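Local coordinates for protein abietadiene synthase, chloroplastic (Abies grandis, PDB 3S9V) that is a chloroplast member of the plant terpene synthase family, a largely helical protein that carries an N-terminal terpene synthase domain and a metal-binding domain, at residues 49-54 with 270-275; 57-62 with 80-85; 225-230 with 248-253; 256-259 with 265-268. All coordinates share one frame; numbering follows the deposited sequence.

Contact 1: residues 49-54 with 270-275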
loop_
_atom_site.group_PDB
_atom_site.type_symbol
_atom_site.label_atom_id
_atom_site.label_comp_id
_atom_site.label_asym_id
_atom_site.label_seq_id
_atom_site.Cartn_x
_atom_site.Cartn_y
_atom_site.Cartn_z
ATOM N N TYR A 49 -1.496 -23.063 -3.857
ATOM C CA TYR A 49 -1.526 -22.528 -5.211
ATOM C C TYR A 49 -2.648 -21.516 -5.388
ATOM O O TYR A 49 -2.774 -20.890 -6.443
ATOM C CB TYR A 49 -1.653 -23.650 -6.240
ATOM C CG TYR A 49 -0.365 -24.420 -6.411
ATOM C CD1 TYR A 49 -0.273 -25.757 -6.028
ATOM C CD2 TYR A 49 0.769 -23.806 -6.959
ATOM C CE1 TYR A 49 0.911 -26.469 -6.187
ATOM C CE2 TYR A 49 1.961 -24.508 -7.122
ATOM C CZ TYR A 49 2.023 -25.842 -6.734
ATOM O OH TYR A 49 3.194 -26.551 -6.886
ATOM N N GLY A 50 -3.468 -21.361 -4.351
ATOM C CA GLY A 50 -4.535 -20.384 -4.419
ATOM C C GLY A 50 -5.935 -20.875 -4.122
ATOM O O GLY A 50 -6.339 -21.955 -4.552
ATOM N N GLU A 51 -6.680 -20.064 -3.382
ATOM C CA GLU A 51 -8.054 -20.387 -3.045
ATOM C C GLU A 51 -8.985 -19.495 -3.849
ATOM O O GLU A 51 -8.854 -18.271 -3.840
ATOM C CB GLU A 51 -8.305 -20.181 -1.550
ATOM C CG GLU A 51 -7.693 -21.261 -0.685
ATOM C CD GLU A 51 -8.161 -22.645 -1.086
ATOM O OE1 GLU A 51 -9.391 -22.837 -1.229
ATOM O OE2 GLU A 51 -7.301 -23.539 -1.254
ATOM N N THR A 52 -9.924 -20.114 -4.548
ATOM C CA THR A 52 -10.872 -19.367 -5.353
ATOM C C THR A 52 -12.106 -20.217 -5.609
ATOM O O THR A 52 -12.161 -21.390 -5.241
ATOM C CB THR A 52 -10.237 -18.933 -6.701
ATOM O OG1 THR A 52 -11.169 -18.134 -7.438
ATOM C CG2 THR A 52 -9.861 -20.140 -7.529
ATOM N N ASN A 53 -13.097 -19.613 -6.244
ATOM C CA ASN A 53 -14.349 -20.289 -6.530
ATOM C C ASN A 53 -14.325 -21.003 -7.884
ATOM O O ASN A 53 -13.451 -20.762 -8.722
ATOM C CB ASN A 53 -15.481 -19.261 -6.513
ATOM C CG ASN A 53 -15.332 -18.217 -7.606
ATOM O OD1 ASN A 53 -14.235 -17.718 -7.859
ATOM N ND2 ASN A 53 -16.437 -17.874 -8.251
ATOM N N PRO A 54 -15.291 -21.904 -8.106
ATOM C CA PRO A 54 -15.356 -22.630 -9.371
ATOM C C PRO A 54 -15.826 -21.708 -10.484
ATOM O O PRO A 54 -16.549 -20.742 -10.238
ATOM C CB PRO A 54 -16.360 -23.740 -9.077
ATOM C CG PRO A 54 -17.256 -23.138 -8.077
ATOM C CD PRO A 54 -16.314 -22.401 -7.165
ATOM N N LEU A 270 1.259 -16.300 -6.316
ATOM C CA LEU A 270 1.949 -15.033 -6.062
ATOM C C LEU A 270 0.935 -13.926 -5.797
ATOM O O LEU A 270 1.127 -13.057 -4.934
ATOM C CB LEU A 270 2.822 -14.644 -7.255
ATOM C CG LEU A 270 3.860 -15.642 -7.777
ATOM C CD1 LEU A 270 4.774 -14.910 -8.742
ATOM C CD2 LEU A 270 4.676 -16.226 -6.627
ATOM N N PHE A 271 -0.143 -13.955 -6.564
ATOM C CA PHE A 271 -1.200 -12.979 -6.411
ATOM C C PHE A 271 -1.809 -13.105 -5.002
ATOM O O PHE A 271 -1.954 -12.113 -4.285
ATOM C CB PHE A 271 -2.249 -13.207 -7.512
ATOM C CG PHE A 271 -3.544 -12.475 -7.297
ATOM C CD1 PHE A 271 -3.556 -11.139 -6.921
ATOM C CD2 PHE A 271 -4.756 -13.126 -7.498
ATOM C CE1 PHE A 271 -4.754 -10.459 -6.747
ATOM C CE2 PHE A 271 -5.964 -12.453 -7.325
ATOM C CZ PHE A 271 -5.964 -11.117 -6.949
ATOM N N GLU A 272 -2.119 -14.326 -4.587
ATOM C CA GLU A 272 -2.727 -14.534 -3.277
ATOM C C GLU A 272 -1.847 -14.119 -2.099
ATOM O O GLU A 272 -2.311 -13.450 -1.170
ATOM C CB GLU A 272 -3.137 -15.998 -3.118
ATOM C CG GLU A 272 -3.789 -16.292 -1.786
ATOM C CD GLU A 272 -4.470 -17.641 -1.751
ATOM O OE1 GLU A 272 -3.777 -18.680 -1.636
ATOM O OE2 GLU A 272 -5.710 -17.660 -1.850
ATOM N N ARG A 273 -0.577 -14.511 -2.131
ATOM C CA ARG A 273 0.338 -14.168 -1.046
ATOM C C ARG A 273 0.621 -12.676 -0.925
ATOM O O ARG A 273 0.592 -12.129 0.178
ATOM C CB ARG A 273 1.652 -14.936 -1.196
ATOM C CG ARG A 273 1.553 -16.415 -0.812
ATOM C CD ARG A 273 2.866 -17.134 -1.066
ATOM N NE ARG A 273 2.849 -18.519 -0.596
ATOM C CZ ARG A 273 2.162 -19.500 -1.173
ATOM N NH1 ARG A 273 1.430 -19.261 -2.255
ATOM N NH2 ARG A 273 2.204 -20.721 -0.663
ATOM N N LEU A 274 0.884 -12.017 -2.052
ATOM C CA LEU A 274 1.183 -10.586 -2.045
ATOM C C LEU A 274 0.007 -9.719 -1.605
ATOM O O LEU A 274 0.183 -8.737 -0.866
ATOM C CB LEU A 274 1.668 -10.132 -3.429
ATOM C CG LEU A 274 3.065 -10.610 -3.845
ATOM C CD1 LEU A 274 3.269 -10.302 -5.305
ATOM C CD2 LEU A 274 4.155 -9.938 -2.993
ATOM N N TRP A 275 -1.189 -10.083 -2.059
ATOM C CA TRP A 275 -2.383 -9.327 -1.715
ATOM C C TRP A 275 -2.813 -9.556 -0.257
ATOM O O TRP A 275 -3.310 -8.649 0.407
ATOM C CB TRP A 275 -3.515 -9.683 -2.684
ATOM C CG TRP A 275 -3.674 -8.700 -3.802
ATOM C CD1 TRP A 275 -4.719 -7.848 -3.988
ATOM C CD2 TRP A 275 -2.737 -8.419 -4.855
ATOM N NE1 TRP A 275 -4.495 -7.048 -5.083
ATOM C CE2 TRP A 275 -3.285 -7.377 -5.634
ATOM C CE3 TRP A 275 -1.489 -8.945 -5.213
ATOM C CZ2 TRP A 275 -2.630 -6.846 -6.751
ATOM C CZ3 TRP A 275 -0.832 -8.417 -6.328
ATOM C CH2 TRP A 275 -1.407 -7.377 -7.083
HETATM O O HOH W 1 -3.997 -21.358 -1.549
#
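Glu272 lays its carboxylate against the backbone of Gly50 and Glu51, with OE1 3.4 Å from Gly50 CA. Its other oxygen, OE2, accepts the amide hydrogen of Glu51: the bond from Glu51 N measures 3.0 Å and is nearly straight (163°), arriving on the syn side but 32° out of the carboxylate plane. With CG anti to the backbone N (chi1 -179°) and the chain extended beyond it, Glu272 spans the distance from helix to loop. A water donates to Glu272 OE1 at 2.7 Å and accepts a weak bond from Gly50 N, so the buried carboxylate takes one amide directly and its predecessor only through water. Glycine suits position 50, whose positive phi would drive a CB into the preceding carbonyl. Glu51 bends its own carboxylate away toward a salt bridge with Lys257, leaving Glu51 OE2 6.0 Å from Glu272 OE1. Leading from helix 29-46 to helix 56-62, the 49-54 loop thus meets helix 269-282 through Glu272 and strand 452-453 through Thr52 and Asn53.

Contact 2: residues 57-62 with 80-85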
loop_
_atom_site.group_PDB
_atom_site.type_symbol
_atom_site.label_atom_id
_atom_site.label_comp_id
_atom_site.label_asym_id
_atom_site.label_seq_id
_atom_site.Cartn_x
_atom_site.Cartn_y
_atom_site.Cartn_z
ATOM N N TYR A 57 -18.149 -21.595 -16.350
ATOM C CA TYR A 57 -17.763 -21.459 -17.753
ATOM C C TYR A 57 -16.559 -22.337 -18.125
ATOM O O TYR A 57 -16.607 -23.090 -19.096
ATOM C CB TYR A 57 -17.443 -19.995 -18.055
ATOM C CG TYR A 57 -16.746 -19.770 -19.374
ATOM C CD1 TYR A 57 -17.461 -19.727 -20.570
ATOM C CD2 TYR A 57 -15.367 -19.620 -19.427
ATOM C CE1 TYR A 57 -16.813 -19.538 -21.785
ATOM C CE2 TYR A 57 -14.714 -19.434 -20.627
ATOM C CZ TYR A 57 -15.439 -19.396 -21.801
ATOM O OH TYR A 57 -14.778 -19.240 -22.985
ATOM N N ASP A 58 -15.480 -22.232 -17.358
ATOM C CA ASP A 58 -14.279 -23.014 -17.631
ATOM C C ASP A 58 -14.521 -24.492 -17.396
ATOM O O ASP A 58 -14.015 -25.340 -18.130
ATOM C CB ASP A 58 -13.125 -22.536 -16.753
ATOM C CG ASP A 58 -12.591 -21.185 -17.184
ATOM O OD1 ASP A 58 -11.549 -21.140 -17.878
ATOM O OD2 ASP A 58 -13.222 -20.168 -16.835
ATOM N N THR A 59 -15.307 -24.801 -16.375
ATOM C CA THR A 59 -15.598 -26.187 -16.076
ATOM C C THR A 59 -16.341 -26.795 -17.250
ATOM O O THR A 59 -16.090 -27.939 -17.630
ATOM C CB THR A 59 -16.431 -26.292 -14.804
ATOM O OG1 THR A 59 -15.702 -25.684 -13.733
ATOM C CG2 THR A 59 -16.717 -27.741 -14.463
ATOM N N ALA A 60 -17.239 -26.014 -17.840
ATOM C CA ALA A 60 -18.006 -26.480 -18.986
ATOM C C ALA A 60 -17.063 -26.830 -20.141
ATOM O O ALA A 60 -17.300 -27.794 -20.871
ATOM C CB ALA A 60 -18.995 -25.410 -19.421
ATOM N N TRP A 61 -15.993 -26.057 -20.303
ATOM C CA TRP A 61 -15.044 -26.327 -21.380
ATOM C C TRP A 61 -14.210 -27.571 -21.107
ATOM O O TRP A 61 -13.933 -28.352 -22.017
ATOM C CB TRP A 61 -14.137 -25.116 -21.633
ATOM C CG TRP A 61 -14.770 -24.126 -22.572
ATOM C CD1 TRP A 61 -15.540 -23.047 -22.236
ATOM C CD2 TRP A 61 -14.758 -24.181 -24.010
ATOM N NE1 TRP A 61 -16.011 -22.430 -23.376
ATOM C CE2 TRP A 61 -15.547 -23.105 -24.476
ATOM C CE3 TRP A 61 -14.159 -25.039 -24.947
ATOM C CZ2 TRP A 61 -15.755 -22.861 -25.837
ATOM C CZ3 TRP A 61 -14.369 -24.797 -26.316
ATOM C CH2 TRP A 61 -15.159 -23.716 -26.742
ATOM N N VAL A 62 -13.808 -27.763 -19.858
ATOM C CA VAL A 62 -13.045 -28.951 -19.513
ATOM C C VAL A 62 -13.938 -30.182 -19.739
ATOM O O VAL A 62 -13.489 -31.199 -20.250
ATOM C CB VAL A 62 -12.576 -28.895 -18.040
ATOM C CG1 VAL A 62 -11.970 -30.215 -17.632
ATOM C CG2 VAL A 62 -11.539 -27.779 -17.873
ATOM N N VAL A 80 -18.778 -32.973 -15.740
ATOM C CA VAL A 80 -20.122 -32.966 -16.308
ATOM C C VAL A 80 -21.131 -33.031 -15.164
ATOM O O VAL A 80 -22.135 -32.309 -15.153
ATOM C CB VAL A 80 -20.349 -34.165 -17.247
ATOM C CG1 VAL A 80 -21.835 -34.264 -17.626
ATOM C CG2 VAL A 80 -19.507 -33.995 -18.497
ATOM N N GLU A 81 -20.851 -33.894 -14.193
ATOM C CA GLU A 81 -21.721 -34.032 -13.042
ATOM C C GLU A 81 -21.758 -32.710 -12.275
ATOM O O GLU A 81 -22.805 -32.307 -11.778
ATOM C CB GLU A 81 -21.224 -35.154 -12.123
ATOM C CG GLU A 81 -22.134 -35.408 -10.925
ATOM C CD GLU A 81 -23.500 -35.967 -11.319
ATOM O OE1 GLU A 81 -24.450 -35.821 -10.521
ATOM O OE2 GLU A 81 -23.621 -36.561 -12.413
ATOM N N TRP A 82 -20.617 -32.033 -12.176
ATOM C CA TRP A 82 -20.571 -30.757 -11.468
ATOM C C TRP A 82 -21.565 -29.785 -12.102
ATOM O O TRP A 82 -22.297 -29.086 -11.411
ATOM C CB TRP A 82 -19.171 -30.137 -11.529
ATOM C CG TRP A 82 -19.093 -28.875 -10.730
ATOM C CD1 TRP A 82 -18.818 -28.766 -9.395
ATOM C CD2 TRP A 82 -19.414 -27.558 -11.182
ATOM N NE1 TRP A 82 -18.959 -27.465 -8.988
ATOM C CE2 TRP A 82 -19.324 -26.700 -10.064
ATOM C CE3 TRP A 82 -19.775 -27.018 -12.423
ATOM C CZ2 TRP A 82 -19.585 -25.326 -10.150
ATOM C CZ3 TRP A 82 -20.036 -25.654 -12.511
ATOM C CH2 TRP A 82 -19.941 -24.822 -11.380
ATOM N N ILE A 83 -21.577 -29.741 -13.427
ATOM C CA ILE A 83 -22.481 -28.855 -14.142
ATOM C C ILE A 83 -23.921 -29.196 -13.790
ATOM O O ILE A 83 -24.710 -28.315 -13.469
ATOM C CB ILE A 83 -22.272 -28.974 -15.664
ATOM C CG1 ILE A 83 -20.863 -28.498 -16.027
ATOM C CG2 ILE A 83 -23.319 -28.178 -16.393
ATOM C CD1 ILE A 83 -20.448 -28.804 -17.451
ATOM N N LEU A 84 -24.251 -30.481 -13.837
ATOM C CA LEU A 84 -25.603 -30.939 -13.525
ATOM C C LEU A 84 -26.062 -30.579 -12.110
ATOM O O LEU A 84 -27.243 -30.334 -11.872
ATOM C CB LEU A 84 -25.691 -32.458 -13.700
ATOM C CG LEU A 84 -25.483 -33.020 -15.105
ATOM C CD1 LEU A 84 -25.441 -34.545 -15.051
ATOM C CD2 LEU A 84 -26.605 -32.552 -16.009
ATOM N N GLN A 85 -25.122 -30.541 -11.178
ATOM C CA GLN A 85 -25.427 -30.256 -9.782
ATOM C C GLN A 85 -25.339 -28.791 -9.357
ATOM O O GLN A 85 -25.793 -28.443 -8.271
ATOM C CB GLN A 85 -24.482 -31.066 -8.889
ATOM C CG GLN A 85 -24.390 -32.538 -9.235
ATOM C CD GLN A 85 -25.525 -33.346 -8.648
ATOM O OE1 GLN A 85 -26.696 -33.092 -8.925
ATOM N NE2 GLN A 85 -25.178 -34.331 -7.822
#
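Trp82 has CG anti to its backbone N (chi1 -176°), and Thr59 holds its methyl CG2 in the same relation to its own N, so that an indole and a methyl group are sent out from facing helices. The two side chains cross at about a right angle, and Thr59 CG2 approaches the six-membered part of the indole obliquely, 3.7 Å from Trp82 CE3. Threonine suits this place because its two branches do different work: the methyl packs on the tryptophan, while OG1 hydrogen-bonds Ser55 O and also the backbone N of Val262. Helices 56-62 and 77-85 follow each other in the chain and pack as a roughly antiparallel pair, their short segments 140° apart in direction and 9.3 Å between axes, in a largely helical fold, as expected of the helical-barrel domains of plant terpene synthases. The second half of the interface is purely apolar. Ile83 is stretched out at chi2 (169°), which carries CD1 across to Ala60, 3.7 Å from Ala60 CA and 4.2 Å from Ala60 CB. The small alanine lets this methyl come right up to the helix backbone, near where the alpha carbons of Ala60 and Ile83 are 7.0 Å apart. Helix 101-117 borders both residues, through Ala110 beside Ala60 and Leu115 beside Ile83, and His261 meets the Trp82 ring.

Contact 3: residues 225-230 with 248-253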
loop_
_atom_site.group_PDB
_atom_site.type_symbol
_atom_site.label_atom_id
_atom_site.label_comp_id
_atom_site.label_asym_id
_atom_site.label_seq_id
_atom_site.Cartn_x
_atom_site.Cartn_y
_atom_site.Cartn_z
ATOM N N ASP A 225 3.916 -24.939 -17.192
ATOM C CA ASP A 225 3.036 -25.950 -16.603
ATOM C C ASP A 225 2.032 -26.493 -17.626
ATOM O O ASP A 225 1.067 -27.175 -17.276
ATOM C CB ASP A 225 2.289 -25.390 -15.382
ATOM C CG ASP A 225 1.335 -24.259 -15.732
ATOM O OD1 ASP A 225 0.966 -24.125 -16.917
ATOM O OD2 ASP A 225 0.939 -23.513 -14.811
ATOM N N GLY A 226 2.256 -26.174 -18.896
ATOM C CA GLY A 226 1.378 -26.675 -19.938
ATOM C C GLY A 226 0.120 -25.882 -20.224
ATOM O O GLY A 226 -0.613 -26.203 -21.159
ATOM N N SER A 227 -0.141 -24.839 -19.444
ATOM C CA SER A 227 -1.345 -24.051 -19.669
ATOM C C SER A 227 -1.102 -22.988 -20.711
ATOM O O SER A 227 0.033 -22.741 -21.122
ATOM C CB SER A 227 -1.785 -23.345 -18.389
ATOM O OG SER A 227 -1.159 -22.072 -18.287
ATOM N N PHE A 228 -2.187 -22.360 -21.139
ATOM C CA PHE A 228 -2.106 -21.258 -22.074
ATOM C C PHE A 228 -2.624 -20.073 -21.262
ATOM O O PHE A 228 -3.821 -19.941 -21.001
ATOM C CB PHE A 228 -2.933 -21.573 -23.317
ATOM C CG PHE A 228 -2.192 -22.434 -24.309
ATOM C CD1 PHE A 228 -1.368 -21.854 -25.271
ATOM C CD2 PHE A 228 -2.227 -23.825 -24.205
ATOM C CE1 PHE A 228 -0.581 -22.637 -26.111
ATOM C CE2 PHE A 228 -1.441 -24.624 -25.041
ATOM C CZ PHE A 228 -0.614 -24.030 -25.997
ATOM N N LEU A 229 -1.674 -19.254 -20.819
ATOM C CA LEU A 229 -1.921 -18.085 -19.981
ATOM C C LEU A 229 -2.795 -18.382 -18.768
ATOM O O LEU A 229 -3.645 -17.579 -18.384
ATOM C CB LEU A 229 -2.520 -16.933 -20.788
ATOM C CG LEU A 229 -1.605 -15.725 -20.571
ATOM C CD1 LEU A 229 -0.876 -15.426 -21.854
ATOM C CD2 LEU A 229 -2.390 -14.529 -20.094
ATOM N N SER A 230 -2.567 -19.557 -18.188
ATOM C CA SER A 230 -3.253 -20.045 -16.994
ATOM C C SER A 230 -4.747 -20.302 -17.103
ATOM O O SER A 230 -5.389 -20.615 -16.097
ATOM C CB SER A 230 -2.991 -19.105 -15.816
ATOM O OG SER A 230 -3.816 -17.961 -15.866
ATOM N N LEU A 248 -3.029 -31.492 -21.021
ATOM C CA LEU A 248 -3.714 -32.428 -20.142
ATOM C C LEU A 248 -3.086 -32.437 -18.748
ATOM O O LEU A 248 -3.799 -32.517 -17.746
ATOM C CB LEU A 248 -3.680 -33.836 -20.740
ATOM C CG LEU A 248 -4.861 -34.729 -20.351
ATOM C CD1 LEU A 248 -6.152 -34.126 -20.900
ATOM C CD2 LEU A 248 -4.651 -36.135 -20.904
ATOM N N ASP A 249 -1.760 -32.346 -18.680
ATOM C CA ASP A 249 -1.081 -32.325 -17.390
ATOM C C ASP A 249 -1.537 -31.115 -16.571
ATOM O O ASP A 249 -1.700 -31.214 -15.351
ATOM C CB ASP A 249 0.439 -32.271 -17.565
ATOM C CG ASP A 249 0.988 -33.479 -18.298
ATOM O OD1 ASP A 249 0.406 -34.576 -18.162
ATOM O OD2 ASP A 249 2.010 -33.335 -19.000
ATOM N N PHE A 250 -1.744 -29.977 -17.239
ATOM C CA PHE A 250 -2.193 -28.770 -16.543
ATOM C C PHE A 250 -3.613 -28.927 -16.019
ATOM O O PHE A 250 -3.927 -28.474 -14.920
ATOM C CB PHE A 250 -2.127 -27.532 -17.448
ATOM C CG PHE A 250 -2.709 -26.296 -16.811
ATOM C CD1 PHE A 250 -3.964 -25.822 -17.187
ATOM C CD2 PHE A 250 -2.021 -25.633 -15.795
ATOM C CE1 PHE A 250 -4.530 -24.706 -16.559
ATOM C CE2 PHE A 250 -2.575 -24.519 -15.160
ATOM C CZ PHE A 250 -3.834 -24.054 -15.545
ATOM N N LEU A 251 -4.474 -29.565 -16.804
ATOM C CA LEU A 251 -5.846 -29.768 -16.363
ATOM C C LEU A 251 -5.875 -30.752 -15.195
ATOM O O LEU A 251 -6.592 -30.537 -14.222
ATOM C CB LEU A 251 -6.722 -30.250 -17.525
ATOM C CG LEU A 251 -6.821 -29.237 -18.678
ATOM C CD1 LEU A 251 -7.687 -29.795 -19.789
ATOM C CD2 LEU A 251 -7.403 -27.922 -18.171
ATOM N N ASN A 252 -5.094 -31.825 -15.285
ATOM C CA ASN A 252 -5.031 -32.794 -14.192
ATOM C C ASN A 252 -4.555 -32.074 -12.926
ATOM O O ASN A 252 -5.075 -32.304 -11.831
ATOM C CB ASN A 252 -4.053 -33.932 -14.512
ATOM C CG ASN A 252 -4.588 -34.887 -15.560
ATOM O OD1 ASN A 252 -5.781 -35.207 -15.573
ATOM N ND2 ASN A 252 -3.703 -35.367 -16.437
ATOM N N PHE A 253 -3.555 -31.208 -13.094
ATOM C CA PHE A 253 -2.986 -30.436 -11.995
ATOM C C PHE A 253 -4.030 -29.527 -11.352
ATOM O O PHE A 253 -4.084 -29.401 -10.128
ATOM C CB PHE A 253 -1.783 -29.625 -12.504
ATOM C CG PHE A 253 -1.364 -28.501 -11.593
ATOM C CD1 PHE A 253 -1.872 -27.213 -11.774
ATOM C CD2 PHE A 253 -0.451 -28.720 -10.569
ATOM C CE1 PHE A 253 -1.475 -26.159 -10.949
ATOM C CE2 PHE A 253 -0.047 -27.673 -9.739
ATOM C CZ PHE A 253 -0.561 -26.388 -9.931
#
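An Asx turn at Asp225 and an ST motif at Ser227 shape the 225-230 loop that lies against one face of the Phe250 ring. The spacing of Gln222, Gly226 and Phe228 resembles the QW motif of helical double-barrel domains in terpene cyclases, and Gln222 NE2 indeed bonds Gly226 O. In the Asx turn Asp225 OD1 accepts Ser227 N at 2.8 Å, met nearly head-on by the N-H; in the ST motif Ser227 OG accepts Ser230 N at 2.9 Å. With the turn so held, Ser227 CB lies over the centre of the Phe250 ring, a CH-pi contact. Phe250 is delivered by a chi1 of 174°, CG anti to the backbone N, and its flat hydrophobic ring suits a loop whose polar groups have partners in and around the turn. The Asp225 carboxylate runs alongside it, planes 36° apart, while OD2 forms a salt bridge with Arg313. Gly226 takes a positive phi at the closest backbone approach. At the root of the side chain, Asp225 O sits 3.2 Å from Phe250 CB.

Contact 4: residues 256-259 with 265-268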
loop_
_atom_site.group_PDB
_atom_site.type_symbol
_atom_site.label_atom_id
_atom_site.label_comp_id
_atom_site.label_asym_id
_atom_site.label_seq_id
_atom_site.Cartn_x
_atom_site.Cartn_y
_atom_site.Cartn_z
ATOM N N LYS A 256 -6.465 -31.625 -9.512
ATOM C CA LYS A 256 -5.878 -32.247 -8.337
ATOM C C LYS A 256 -6.260 -31.378 -7.144
ATOM O O LYS A 256 -6.554 -31.880 -6.057
ATOM C CB LYS A 256 -4.353 -32.321 -8.468
ATOM C CG LYS A 256 -3.650 -32.862 -7.226
ATOM C CD LYS A 256 -2.164 -33.094 -7.466
ATOM C CE LYS A 256 -1.433 -31.801 -7.810
ATOM N NZ LYS A 256 -1.424 -30.819 -6.687
ATOM N N LYS A 257 -6.277 -30.067 -7.373
ATOM C CA LYS A 257 -6.622 -29.096 -6.341
ATOM C C LYS A 257 -8.138 -28.976 -6.118
ATOM O O LYS A 257 -8.605 -28.982 -4.977
ATOM C CB LYS A 257 -6.049 -27.720 -6.722
ATOM C CG LYS A 257 -5.899 -26.706 -5.566
ATOM C CD LYS A 257 -7.223 -26.360 -4.900
ATOM C CE LYS A 257 -7.060 -25.259 -3.855
ATOM N NZ LYS A 257 -6.102 -25.623 -2.771
ATOM N N PHE A 258 -8.912 -28.890 -7.198
ATOM C CA PHE A 258 -10.356 -28.719 -7.051
ATOM C C PHE A 258 -11.262 -29.934 -7.233
ATOM O O PHE A 258 -12.480 -29.811 -7.133
ATOM C CB PHE A 258 -10.825 -27.592 -7.968
ATOM C CG PHE A 258 -10.070 -26.315 -7.776
ATOM C CD1 PHE A 258 -9.018 -25.981 -8.614
ATOM C CD2 PHE A 258 -10.400 -25.450 -6.738
ATOM C CE1 PHE A 258 -8.300 -24.801 -8.427
ATOM C CE2 PHE A 258 -9.691 -24.272 -6.540
ATOM C CZ PHE A 258 -8.638 -23.944 -7.389
ATOM N N GLY A 259 -10.683 -31.096 -7.518
ATOM C CA GLY A 259 -11.482 -32.298 -7.669
ATOM C C GLY A 259 -12.457 -32.468 -8.828
ATOM O O GLY A 259 -12.215 -33.290 -9.718
ATOM N N HIS A 265 -8.623 -19.333 -13.994
ATOM C CA HIS A 265 -7.175 -19.161 -14.123
ATOM C C HIS A 265 -6.497 -19.729 -12.886
ATOM O O HIS A 265 -6.983 -19.573 -11.762
ATOM C CB HIS A 265 -6.807 -17.689 -14.326
ATOM C CG HIS A 265 -7.567 -16.748 -13.447
ATOM N ND1 HIS A 265 -7.808 -15.438 -13.800
ATOM C CD2 HIS A 265 -8.156 -16.928 -12.241
ATOM C CE1 HIS A 265 -8.518 -14.852 -12.852
ATOM N NE2 HIS A 265 -8.742 -15.734 -11.895
ATOM N N TYR A 266 -5.381 -20.411 -13.104
ATOM C CA TYR A 266 -4.647 -21.046 -12.021
ATOM C C TYR A 266 -3.232 -21.330 -12.512
ATOM O O TYR A 266 -3.006 -21.475 -13.713
ATOM C CB TYR A 266 -5.336 -22.365 -11.637
ATOM C CG TYR A 266 -5.276 -22.706 -10.166
ATOM C CD1 TYR A 266 -5.890 -21.888 -9.214
ATOM C CD2 TYR A 266 -4.582 -23.831 -9.719
ATOM C CE1 TYR A 266 -5.807 -22.181 -7.844
ATOM C CE2 TYR A 266 -4.495 -24.135 -8.350
ATOM C CZ TYR A 266 -5.109 -23.304 -7.425
ATOM O OH TYR A 266 -5.026 -23.601 -6.089
ATOM N N PRO A 267 -2.253 -21.369 -11.592
ATOM C CA PRO A 267 -2.455 -21.147 -10.154
ATOM C C PRO A 267 -2.504 -19.649 -9.825
ATOM O O PRO A 267 -2.438 -18.803 -10.726
ATOM C CB PRO A 267 -1.256 -21.863 -9.525
ATOM C CG PRO A 267 -0.176 -21.678 -10.560
ATOM C CD PRO A 267 -0.909 -21.925 -11.862
ATOM N N LEU A 268 -2.611 -19.320 -8.540
ATOM C CA LEU A 268 -2.692 -17.921 -8.119
ATOM C C LEU A 268 -1.817 -17.639 -6.898
ATOM O O LEU A 268 -2.077 -16.707 -6.137
ATOM C CB LEU A 268 -4.151 -17.582 -7.797
ATOM C CG LEU A 268 -5.153 -17.784 -8.943
ATOM C CD1 LEU A 268 -6.571 -17.575 -8.433
ATOM C CD2 LEU A 268 -4.845 -16.808 -10.079
#
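Tyr266 OH hydrogen-bonds Gly50 O, and the aliphatic chain of Lys257 curls about the same hydroxyl, with Lys257 CG 3.3 Å and Lys257 CE 3.4 Å from Tyr266 OH. The lysine crosses the tyrosine at about a right angle; a bend at chi2 (-61°) and another at chi4 bring two of its methylenes to the oxygen and leave NZ for a salt bridge with Glu51 OE2. Lysine fits here because its long chain supplies both apolar cover and a distant charge. Beside it Phe258 comes from the direction opposite to Tyr266 and makes a T-shaped, edge-to-face pair: the centroids of the Phe258 and Tyr266 rings are 4.8 Å apart and their planes meet at 72°. The edge belongs to Phe258, whose CZ approaches Tyr266 CE1 to 3.4 Å. Lys257 CD also lies over the centre of the Phe258 ring, 3.6 Å above its plane. On the other face of Tyr266, Pro267 CB lies toward the rim, consistent with the cis peptide bond that joins the two residues. Gly259, with positive phi, ends helix 245-258, and Leu268 is the N-cap residue of helix 269-282. The whole is a loop joining these two successive helices of the N-terminal terpene synthase domain, folded back on the first of them through an aromatic pair.

Contacts 1, 2 and 3 are buried, whereas contact 4 is only partly so. Contact 2 lies farthest from the chain centre, about 38 Å, yet is the purely helix-on-helix case and relies on van der Waals packing. Contacts 1, 3 and 4 each set a loop against a helix, by different means: a carboxylate bonding one amide directly, another through water in 1, an aromatic ring against a turn held by side-chain bonds in 3, and paired rings in 4. Helix 245-258 serves both 3 and 4, and contact 1 uses the next helix. Contact 4 adjoins 1 and 3, their centres about 10 Å away, and a probable hydrogen bond from Tyr266 N to Ser230 O joins it to 3.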